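Local coordinates for protein aspartate aminotransferase, cytoplasmic (Schizosaccharomyces pombe 972h-, PDB 6JPK) that catalyses the PLP-dependent, reversible transfer of the amino group from L-aspartate to 2-oxoglutarate, giving oxaloacetate and L-glutamate, at residues P139-L144 / I182-A187; G110-A115 / V217-Y222. The protein carries 1 engineered substitution. All coordinates share one frame; numbering follows the deposited sequence.

Contact 1 (P139-L144 / I182-A187); sequences PVHRTL and IFLLHA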
# COMPACT_ATOMS: atom_id res chain seq x y z
N PRO A 139 -11.75 8.66 -12.59
CA PRO A 139 -11.10 8.03 -13.76
C PRO A 139 -10.30 6.78 -13.43
O PRO A 139 -10.13 5.92 -14.31
CB PRO A 139 -10.20 9.14 -14.31
CG PRO A 139 -10.80 10.43 -13.78
CD PRO A 139 -11.32 10.07 -12.41
N VAL A 140 -9.82 6.63 -12.20
CA VAL A 140 -9.11 5.41 -11.83
C VAL A 140 -10.03 4.19 -11.84
O VAL A 140 -9.55 3.06 -11.96
CB VAL A 140 -8.41 5.61 -10.47
CG1 VAL A 140 -7.79 4.33 -9.98
CG2 VAL A 140 -7.34 6.69 -10.61
N HIS A 141 -11.35 4.37 -11.73
CA HIS A 141 -12.23 3.21 -11.80
C HIS A 141 -12.04 2.46 -13.11
O HIS A 141 -12.07 1.23 -13.14
CB HIS A 141 -13.69 3.62 -11.63
CG HIS A 141 -14.11 3.81 -10.21
ND1 HIS A 141 -15.33 4.35 -9.85
CD2 HIS A 141 -13.48 3.52 -9.05
CE1 HIS A 141 -15.42 4.40 -8.53
NE2 HIS A 141 -14.31 3.90 -8.02
N ARG A 142 -11.83 3.19 -14.21
CA ARG A 142 -11.67 2.51 -15.49
C ARG A 142 -10.30 1.86 -15.61
O ARG A 142 -10.20 0.67 -15.91
CB ARG A 142 -11.88 3.48 -16.66
CG ARG A 142 -11.46 2.86 -17.99
CD ARG A 142 -11.71 3.79 -19.19
NE ARG A 142 -13.14 4.00 -19.42
CZ ARG A 142 -13.92 3.23 -20.17
NH1 ARG A 142 -13.44 2.14 -20.79
NH2 ARG A 142 -15.20 3.54 -20.31
N THR A 143 -9.22 2.62 -15.38
CA THR A 143 -7.88 2.09 -15.62
C THR A 143 -7.53 0.99 -14.63
O THR A 143 -6.85 0.03 -15.00
CB THR A 143 -6.83 3.21 -15.56
OG1 THR A 143 -6.92 3.91 -14.32
CG2 THR A 143 -7.04 4.20 -16.69
N LEU A 144 -7.99 1.08 -13.39
CA LEU A 144 -7.67 0.03 -12.43
C LEU A 144 -8.22 -1.32 -12.89
O LEU A 144 -7.52 -2.34 -12.82
CB LEU A 144 -8.21 0.41 -11.04
CG LEU A 144 -7.97 -0.57 -9.89
CD1 LEU A 144 -7.74 0.19 -8.57
CD2 LEU A 144 -9.14 -1.55 -9.74
N ILE A 182 -20.86 -6.91 -13.77
CA ILE A 182 -20.42 -6.29 -12.53
C ILE A 182 -20.77 -4.82 -12.58
O ILE A 182 -20.45 -4.14 -13.57
CB ILE A 182 -18.91 -6.48 -12.33
CG1 ILE A 182 -18.53 -7.95 -12.44
CG2 ILE A 182 -18.46 -5.84 -11.02
CD1 ILE A 182 -17.15 -8.17 -13.04
N PHE A 183 -21.42 -4.31 -11.54
CA PHE A 183 -21.82 -2.90 -11.49
C PHE A 183 -21.14 -2.24 -10.31
O PHE A 183 -21.29 -2.69 -9.16
CB PHE A 183 -23.34 -2.73 -11.44
CG PHE A 183 -23.97 -2.65 -12.80
CD1 PHE A 183 -24.19 -3.80 -13.54
CD2 PHE A 183 -24.32 -1.43 -13.35
CE1 PHE A 183 -24.74 -3.74 -14.81
CE2 PHE A 183 -24.88 -1.35 -14.62
CZ PHE A 183 -25.09 -2.51 -15.35
N LEU A 184 -20.39 -1.17 -10.59
CA LEU A 184 -19.66 -0.40 -9.59
C LEU A 184 -20.52 0.80 -9.24
O LEU A 184 -20.70 1.71 -10.06
CB LEU A 184 -18.30 0.03 -10.14
CG LEU A 184 -17.07 0.03 -9.23
CD1 LEU A 184 -15.95 0.86 -9.87
CD2 LEU A 184 -17.39 0.52 -7.82
N LEU A 185 -21.07 0.81 -8.03
CA LEU A 185 -22.03 1.81 -7.59
C LEU A 185 -21.41 2.72 -6.54
O LEU A 185 -20.66 2.26 -5.67
CB LEU A 185 -23.27 1.13 -6.99
CG LEU A 185 -23.95 0.11 -7.90
CD1 LEU A 185 -25.10 -0.58 -7.18
CD2 LEU A 185 -24.44 0.77 -9.20
N HIS A 186 -21.72 4.01 -6.63
CA HIS A 186 -21.31 4.99 -5.63
C HIS A 186 -22.37 5.01 -4.53
O HIS A 186 -23.54 5.30 -4.81
CB HIS A 186 -21.16 6.39 -6.24
CG HIS A 186 -20.16 6.48 -7.36
ND1 HIS A 186 -19.11 7.37 -7.34
CD2 HIS A 186 -20.07 5.82 -8.54
CE1 HIS A 186 -18.40 7.24 -8.45
NE2 HIS A 186 -18.97 6.30 -9.20
N ALA A 187 -21.96 4.74 -3.29
CA ALA A 187 -22.94 4.63 -2.20
C ALA A 187 -23.60 5.97 -1.89
O ALA A 187 -24.79 6.02 -1.58
CB ALA A 187 -22.28 4.07 -0.95
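His141, in the first turn of helix 140-147, brings its imidazole face onto Leu184 and its edge to His186 of strand 182-186. This is helix-on-sheet packing in the large domain of a fold-type-I PLP enzyme: the helix makes the crossover between parallel strands 131-135 and 152-159, and the first of these lies next to strand 182-186. The apolar part is a CH-pi contact. Leu184 CD1 sits over the middle of one imidazole face, 3.4 Å above the plane and only 12° off the ring normal. With CG anti to the carbonyl carbon (chi1 -82°), His141 swings its ring off the helix toward the strand, where that face meets the methyl. The aromatic part is an offset edge-to-face pair: the edge of His141 is directed at the face of His186, with centroids 5.6 Å apart and planes at 67°. Thr137 OG1 is hydrogen-bonded to both His141 ND1 and His186 NE2, while His141 NE2 bonds to Asp219 OD2, so both nitrogens of His141 are engaged and its ring rotation is fixed. Trp138, inferred by similarity to bind L-aspartate, also meets the His141 ring. At the closest approach of the two imidazoles, His141 CE1 lies 4.1 Å from His186 NE2, which is near the His141 ring plane.

Contact 2 (G110-A115 / V217-Y222); sequences GANFLA and VFDIAY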
# COMPACT_ATOMS: atom_id res chain seq x y z
N GLY A 110 -6.74 1.03 -2.80
CA GLY A 110 -6.28 -0.32 -2.53
C GLY A 110 -7.41 -1.30 -2.27
O GLY A 110 -7.32 -2.47 -2.65
N ALA A 111 -8.49 -0.84 -1.63
CA ALA A 111 -9.66 -1.71 -1.49
C ALA A 111 -10.25 -2.07 -2.86
O ALA A 111 -10.58 -3.23 -3.12
CB ALA A 111 -10.72 -1.05 -0.61
N ASN A 112 -10.37 -1.08 -3.74
CA ASN A 112 -10.85 -1.35 -5.09
C ASN A 112 -9.91 -2.30 -5.83
O ASN A 112 -10.36 -3.18 -6.57
CB ASN A 112 -11.00 -0.03 -5.87
CG ASN A 112 -12.32 0.69 -5.57
OD1 ASN A 112 -13.36 0.35 -6.13
ND2 ASN A 112 -12.28 1.69 -4.69
N PHE A 113 -8.60 -2.15 -5.62
CA PHE A 113 -7.66 -3.05 -6.28
C PHE A 113 -7.85 -4.48 -5.78
O PHE A 113 -7.85 -5.43 -6.58
CB PHE A 113 -6.22 -2.58 -6.05
CG PHE A 113 -5.19 -3.49 -6.66
CD1 PHE A 113 -4.57 -4.47 -5.89
CD2 PHE A 113 -4.85 -3.39 -8.00
CE1 PHE A 113 -3.64 -5.34 -6.45
CE2 PHE A 113 -3.91 -4.24 -8.56
CZ PHE A 113 -3.30 -5.21 -7.79
N LEU A 114 -8.04 -4.64 -4.47
CA LEU A 114 -8.29 -5.97 -3.91
C LEU A 114 -9.54 -6.59 -4.50
O LEU A 114 -9.53 -7.75 -4.93
CB LEU A 114 -8.43 -5.88 -2.39
CG LEU A 114 -7.26 -6.26 -1.49
CD1 LEU A 114 -7.72 -6.15 -0.03
CD2 LEU A 114 -6.78 -7.67 -1.80
N ALA A 115 -10.65 -5.85 -4.47
CA ALA A 115 -11.91 -6.41 -4.95
C ALA A 115 -11.80 -6.78 -6.42
O ALA A 115 -12.25 -7.86 -6.83
CB ALA A 115 -13.05 -5.42 -4.72
N VAL A 217 -20.75 -4.07 -6.59
CA VAL A 217 -19.62 -3.54 -5.83
C VAL A 217 -19.95 -2.09 -5.47
O VAL A 217 -20.11 -1.25 -6.36
CB VAL A 217 -18.30 -3.60 -6.62
CG1 VAL A 217 -17.14 -3.05 -5.78
CG2 VAL A 217 -18.02 -5.01 -7.12
N PHE A 218 -20.10 -1.81 -4.18
CA PHE A 218 -20.29 -0.45 -3.69
C PHE A 218 -18.95 0.20 -3.39
O PHE A 218 -18.10 -0.40 -2.73
CB PHE A 218 -21.14 -0.41 -2.43
CG PHE A 218 -22.61 -0.62 -2.65
CD1 PHE A 218 -23.40 0.40 -3.16
CD2 PHE A 218 -23.21 -1.82 -2.32
CE1 PHE A 218 -24.77 0.21 -3.35
CE2 PHE A 218 -24.58 -2.02 -2.50
CZ PHE A 218 -25.36 -1.00 -3.02
N ASP A 219 -18.78 1.43 -3.85
CA ASP A 219 -17.67 2.28 -3.43
C ASP A 219 -18.23 3.30 -2.45
O ASP A 219 -19.14 4.07 -2.80
CB ASP A 219 -17.03 2.96 -4.64
CG ASP A 219 -15.63 3.51 -4.33
OD1 ASP A 219 -15.42 4.07 -3.23
OD2 ASP A 219 -14.74 3.38 -5.20
N ILE A 220 -17.73 3.31 -1.21
CA ILE A 220 -18.22 4.24 -0.20
C ILE A 220 -17.00 5.00 0.36
O ILE A 220 -16.35 4.58 1.32
CB ILE A 220 -19.04 3.56 0.91
CG1 ILE A 220 -19.57 4.60 1.90
CG2 ILE A 220 -18.29 2.42 1.61
CD1 ILE A 220 -20.84 4.15 2.62
N ALA A 221 -16.70 6.13 -0.26
CA ALA A 221 -15.57 6.96 0.13
C ALA A 221 -15.95 8.16 0.98
O ALA A 221 -15.06 8.85 1.48
CB ALA A 221 -14.84 7.45 -1.13
N TYR A 222 -17.25 8.45 1.17
CA TYR A 222 -17.63 9.69 1.84
C TYR A 222 -18.68 9.47 2.93
O TYR A 222 -19.48 10.37 3.21
CB TYR A 222 -18.13 10.72 0.83
CG TYR A 222 -17.19 10.90 -0.33
CD1 TYR A 222 -16.02 11.63 -0.19
CD2 TYR A 222 -17.45 10.31 -1.56
CE1 TYR A 222 -15.14 11.78 -1.23
CE2 TYR A 222 -16.57 10.46 -2.63
CZ TYR A 222 -15.41 11.19 -2.45
OH TYR A 222 -14.52 11.35 -3.48
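Asn112 on helix 107-127 and Asp219 near the end of strand 215-220 meet through a single hydrogen bond. Asn112 ND2 donates to Asp219 OD2 at 3.0 Å, with a bent N-H...O angle of 146°. The donor comes from above the carboxylate plane, 50° out of it, and the amide and carboxylate planes are turned against each other. Chi1 of -162° sets the Asp219 carboxylate beside its own carbonyl carbon, where the amide can meet it. Each end has a second partner: ND2 is also bonded to Gly108 O, one turn back in its own helix, and OD2 to His141 NE2. Two side chains therefore grip one carboxylate oxygen, while the helix backbone helps hold the amide. Replacing Asn112 with an alanine would probably leave Asp219 OD2 without its amide donor and the carboxylate freer to turn about the remaining histidine bond. Ala115 CB and Val217 CG1 face each other without touching, 4.8 Å apart. Beyond the strand, Tyr222 packs on Lys255, the lysine inferred by similarity to carry pyridoxal phosphate. An aspartate so placed and braced is characteristic of the cofactor site of fold-type-I aminotransferases, where its counterpart typically pairs with the pyridine nitrogen.

Both contacts set a helix against neighbouring parallel strands of the same mixed sheet. Strands 182-186 and 215-220 are joined by backbone bonds, Leu185 O to Asp219 N at 2.7 Å among them. The touching residues of contact 1 are mostly buried, and it works mainly through ring and methyl surfaces; those of contact 2 are partly so, and it rests on one amide-carboxylate bond. The His141-Asp219 hydrogen bond joins them, so the packing that fixes the imidazole in 139-144 / 182-187 probably also helps position the acid of 110-115 / 217-222, a second-shell relation at the probable cofactor site. Neighbouring residues on both helices touch the second subunit, so both contacts lie close to the dimer interface.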